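Local structure of CopN (Chlamydia pneumoniae, 4NRH) at residues I41-L51 and L82-H93. The protein probably acts as a gatekeeper of type III secretion that, in complex with the chaperone Scc3, directs the secretion of translocator proteins. Numbering follows the deposited sequence.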
loop_
_atom_site.group_PDB
_atom_site.type_symbol
_atom_site.label_atom_id
_atom_site.label_comp_id
_atom_site.label_asym_id
_atom_site.label_seq_id
_atom_site.Cartn_x
_atom_site.Cartn_y
_atom_site.Cartn_z
ATOM N N ILE A 41 41.668 -2.238 27.463
ATOM C CA ILE A 41 41.034 -2.861 28.620
ATOM C C ILE A 41 41.949 -3.908 29.247
ATOM O O ILE A 41 42.282 -4.913 28.620
ATOM C CB ILE A 41 39.693 -3.517 28.241
ATOM C CG1 ILE A 41 38.756 -2.484 27.614
ATOM C CG2 ILE A 41 39.044 -4.154 29.458
ATOM C CD1 ILE A 41 37.556 -3.089 26.929
ATOM N N GLY A 42 42.353 -3.663 30.490
ATOM C CA GLY A 42 43.242 -4.564 31.201
ATOM C C GLY A 42 42.534 -5.763 31.800
ATOM O O GLY A 42 41.308 -5.779 31.920
ATOM N N ASP A 43 43.315 -6.776 32.168
ATOM C CA ASP A 43 42.788 -8.008 32.746
ATOM C C ASP A 43 42.016 -7.760 34.039
ATOM O O ASP A 43 41.104 -8.512 34.383
ATOM C CB ASP A 43 43.926 -8.998 33.010
ATOM C CG ASP A 43 44.550 -9.523 31.733
ATOM O OD1 ASP A 43 43.974 -9.291 30.650
ATOM O OD2 ASP A 43 45.616 -10.168 31.811
ATOM N N ASP A 44 42.391 -6.704 34.752
ATOM C CA ASP A 44 41.819 -6.415 36.062
ATOM C C ASP A 44 40.741 -5.336 35.996
ATOM O O ASP A 44 40.376 -4.750 37.015
ATOM C CB ASP A 44 42.921 -5.991 37.035
ATOM C CG ASP A 44 43.690 -4.775 36.552
ATOM O OD1 ASP A 44 43.626 -4.466 35.343
ATOM O OD2 ASP A 44 44.359 -4.125 37.383
ATOM N N ALA A 45 40.232 -5.079 34.795
ATOM C CA ALA A 45 39.215 -4.053 34.600
ATOM C C ALA A 45 37.859 -4.482 35.153
ATOM O O ALA A 45 37.423 -5.615 34.950
ATOM C CB ALA A 45 39.091 -3.706 33.125
ATOM N N SER A 46 37.199 -3.565 35.850
ATOM C CA SER A 46 35.860 -3.807 36.375
ATOM C C SER A 46 34.824 -3.536 35.289
ATOM O O SER A 46 35.131 -2.872 34.298
ATOM C CB SER A 46 35.599 -2.926 37.601
ATOM O OG SER A 46 35.598 -1.553 37.252
ATOM N N PRO A 47 33.599 -4.067 35.457
ATOM C CA PRO A 47 32.499 -3.748 34.538
ATOM C C PRO A 47 32.323 -2.242 34.339
ATOM O O PRO A 47 32.067 -1.798 33.219
ATOM C CB PRO A 47 31.283 -4.356 35.234
ATOM C CG PRO A 47 31.839 -5.527 35.966
ATOM C CD PRO A 47 33.212 -5.105 36.430
ATOM N N GLU A 48 32.453 -1.475 35.418
ATOM C CA GLU A 48 32.383 -0.019 35.343
ATOM C C GLU A 48 33.492 0.544 34.460
ATOM O O GLU A 48 33.247 1.405 33.615
ATOM C CB GLU A 48 32.465 0.602 36.742
ATOM C CG GLU A 48 31.236 0.373 37.611
ATOM C CD GLU A 48 31.185 -1.020 38.207
ATOM O OE1 GLU A 48 32.227 -1.708 38.210
ATOM O OE2 GLU A 48 30.101 -1.426 38.675
ATOM N N ASP A 49 34.712 0.055 34.670
ATOM C CA ASP A 49 35.865 0.472 33.876
ATOM C C ASP A 49 35.652 0.163 32.399
ATOM O O ASP A 49 35.970 0.975 31.530
ATOM C CB ASP A 49 37.139 -0.216 34.371
ATOM C CG ASP A 49 37.575 0.271 35.737
ATOM O OD1 ASP A 49 37.161 1.378 36.140
ATOM O OD2 ASP A 49 38.335 -0.458 36.408
ATOM N N ILE A 50 35.119 -1.025 32.130
ATOM C CA ILE A 50 34.839 -1.460 30.769
ATOM C C ILE A 50 33.854 -0.530 30.072
ATOM O O ILE A 50 34.123 -0.041 28.975
ATOM C CB ILE A 50 34.275 -2.893 30.748
ATOM C CG1 ILE A 50 35.335 -3.891 31.218
ATOM C CG2 ILE A 50 33.774 -3.249 29.358
ATOM C CD1 ILE A 50 34.766 -5.231 31.630
ATOM N N LEU A 51 32.720 -0.278 30.720
ATOM C CA LEU A 51 31.686 0.576 30.147
ATOM C C LEU A 51 32.199 1.982 29.862
ATOM O O LEU A 51 31.931 2.537 28.801
ATOM C CB LEU A 51 30.473 0.643 31.079
ATOM C CG LEU A 51 29.639 -0.635 31.189
ATOM C CD1 LEU A 51 28.556 -0.486 32.245
ATOM C CD2 LEU A 51 29.033 -0.987 29.840
ATOM N N LEU A 82 38.363 -11.325 33.339
ATOM C CA LEU A 82 37.979 -10.259 32.420
ATOM C C LEU A 82 36.690 -10.612 31.681
ATOM O O LEU A 82 35.793 -9.779 31.551
ATOM C CB LEU A 82 39.098 -9.983 31.413
ATOM C CG LEU A 82 39.354 -8.538 30.961
ATOM C CD1 LEU A 82 39.747 -8.501 29.489
ATOM C CD2 LEU A 82 38.171 -7.614 31.232
ATOM N N LYS A 83 36.610 -11.848 31.194
ATOM C CA LYS A 83 35.443 -12.301 30.443
ATOM C C LYS A 83 34.174 -12.202 31.280
ATOM O O LYS A 83 33.129 -11.785 30.783
ATOM C CB LYS A 83 35.637 -13.737 29.951
ATOM C CG LYS A 83 34.444 -14.282 29.177
ATOM C CD LYS A 83 34.854 -15.357 28.186
ATOM C CE LYS A 83 33.656 -15.848 27.388
ATOM N NZ LYS A 83 33.957 -15.940 25.933
ATOM N N GLU A 84 34.272 -12.580 32.550
ATOM C CA GLU A 84 33.147 -12.463 33.471
ATOM C C GLU A 84 32.733 -11.004 33.624
ATOM O O GLU A 84 31.543 -10.682 33.630
ATOM C CB GLU A 84 33.498 -13.060 34.836
ATOM C CG GLU A 84 32.385 -12.932 35.864
ATOM C CD GLU A 84 32.810 -13.377 37.250
ATOM O OE1 GLU A 84 34.006 -13.680 37.441
ATOM O OE2 GLU A 84 31.945 -13.420 38.150
ATOM N N ALA A 85 33.723 -10.125 33.748
ATOM C CA ALA A 85 33.472 -8.697 33.890
ATOM C C ALA A 85 32.841 -8.116 32.627
ATOM O O ALA A 85 31.981 -7.238 32.700
ATOM C CB ALA A 85 34.763 -7.963 34.224
ATOM N N LEU A 86 33.275 -8.609 31.472
ATOM C CA LEU A 86 32.746 -8.146 30.191
ATOM C C LEU A 86 31.292 -8.564 29.990
ATOM O O LEU A 86 30.483 -7.790 29.478
ATOM C CB LEU A 86 33.607 -8.669 29.039
ATOM C CG LEU A 86 34.966 -7.990 28.865
ATOM C CD1 LEU A 86 35.881 -8.835 28.003
ATOM C CD2 LEU A 86 34.790 -6.610 28.257
ATOM N N ILE A 87 30.969 -9.791 30.386
ATOM C CA ILE A 87 29.605 -10.299 30.274
ATOM C C ILE A 87 28.655 -9.460 31.125
ATOM O O ILE A 87 27.571 -9.084 30.673
ATOM C CB ILE A 87 29.514 -11.779 30.697
ATOM C CG1 ILE A 87 30.270 -12.663 29.705
ATOM C CG2 ILE A 87 28.061 -12.224 30.791
ATOM C CD1 ILE A 87 30.481 -14.085 30.188
ATOM N N GLN A 88 29.068 -9.169 32.355
ATOM C CA GLN A 88 28.290 -8.310 33.244
ATOM C C GLN A 88 28.143 -6.910 32.657
ATOM O O GLN A 88 27.057 -6.331 32.669
ATOM C CB GLN A 88 28.937 -8.226 34.629
ATOM C CG GLN A 88 28.870 -9.509 35.438
ATOM C CD GLN A 88 29.805 -9.488 36.633
ATOM O OE1 GLN A 88 30.527 -10.452 36.888
ATOM N NE2 GLN A 88 29.796 -8.384 37.371
ATOM N N ALA A 89 29.250 -6.371 32.153
ATOM C CA ALA A 89 29.267 -5.033 31.568
ATOM C C ALA A 89 28.324 -4.923 30.373
ATOM O O ALA A 89 27.599 -3.937 30.238
ATOM C CB ALA A 89 30.681 -4.656 31.157
ATOM N N ARG A 90 28.340 -5.933 29.508
ATOM C CA ARG A 90 27.451 -5.955 28.352
ATOM C C ARG A 90 25.990 -5.997 28.792
ATOM O O ARG A 90 25.141 -5.312 28.222
ATOM C CB ARG A 90 27.763 -7.147 27.442
ATOM C CG ARG A 90 26.764 -7.312 26.303
ATOM C CD ARG A 90 27.201 -8.369 25.302
ATOM N NE ARG A 90 27.129 -9.719 25.849
ATOM C CZ ARG A 90 26.892 -10.804 25.119
ATOM N NH1 ARG A 90 26.701 -10.695 23.811
ATOM N NH2 ARG A 90 26.843 -11.997 25.696
ATOM N N ASN A 91 25.706 -6.804 29.810
ATOM C CA ASN A 91 24.356 -6.910 30.354
ATOM C C ASN A 91 23.858 -5.585 30.924
ATOM O O ASN A 91 22.694 -5.223 30.748
ATOM C CB ASN A 91 24.298 -7.992 31.433
ATOM C CG ASN A 91 22.943 -8.068 32.106
ATOM O OD1 ASN A 91 21.951 -8.462 31.491
ATOM N ND2 ASN A 91 22.892 -7.690 33.378
ATOM N N THR A 92 24.744 -4.873 31.612
ATOM C CA THR A 92 24.406 -3.571 32.178
ATOM C C THR A 92 24.122 -2.568 31.063
ATOM O O THR A 92 23.178 -1.782 31.144
ATOM C CB THR A 92 25.534 -3.035 33.081
ATOM O OG1 THR A 92 25.769 -3.955 34.154
ATOM C CG2 THR A 92 25.164 -1.677 33.655
ATOM N N HIS A 93 24.949 -2.609 30.023
ATOM C CA HIS A 93 24.779 -1.749 28.857
ATOM C C HIS A 93 23.422 -1.969 28.196
ATOM O O HIS A 93 22.704 -1.013 27.897
ATOM C CB HIS A 93 25.899 -1.998 27.847
ATOM C CG HIS A 93 25.880 -1.062 26.678
ATOM N ND1 HIS A 93 25.198 -1.343 25.513
ATOM C CD2 HIS A 93 26.462 0.145 26.493
ATOM C CE1 HIS A 93 25.360 -0.346 24.662
ATOM N NE2 HIS A 93 26.122 0.570 25.231
#
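Pro47 and Ala89 mark where the first turn of helix 47-57 meets helix 80-97, the axes of 47-51 and 82-93 passing 8.6 Å apart at -63°, while the turn before it runs past Leu82. The small side chains of Ala85 and Ala89 are consistent with this close approach. Ile50 enters as a knob into the hole formed by Leu82, Ala85, Leu86 and Ala89. With CG1 anti to the carbonyl carbon (chi1 -66°) and the chain extended to CD1 (chi2 162°), Ile50 CD1 reaches Leu86 CD2 at 3.6 Å and also touches Ala85, while Ile50 CG2 packs against both Leu86 CD2 and Ala89 CB. The Pro47 ring rests on the backbone of the other helix, its CG 3.7 Å from Ala85 O and also in contact with Gln88 NE2. One turn on, Leu51 spreads its two methyls over the same face: CD1 meets Thr92 CG2 at 3.9 Å, and CD2 packs against Ala89 O and His93 CB near the edge of the imidazole, whose NE2 is hydrogen-bonded to Gln64. At the other end, Leu82 CG sits 3.5 Å from Gly42 O, against the type I turn Gly42-Ala45, and its CD2 meets Ile41 CG2 crosswise. Ser46 and Asp49 form a capping box, Asp49 N donating to Ser46 OG over 3.2 Å and Ser46 N returning a weak bond to Asp49 OD2. Helix 61-74 extends the apolar layer, Leu71 touching both Ile41 and Leu86. Within this HrpJ-like helical region, therefore, apolar fit joins the two segments, while the capping box probably helps to define the helix start from which Pro47 and Ile50 project.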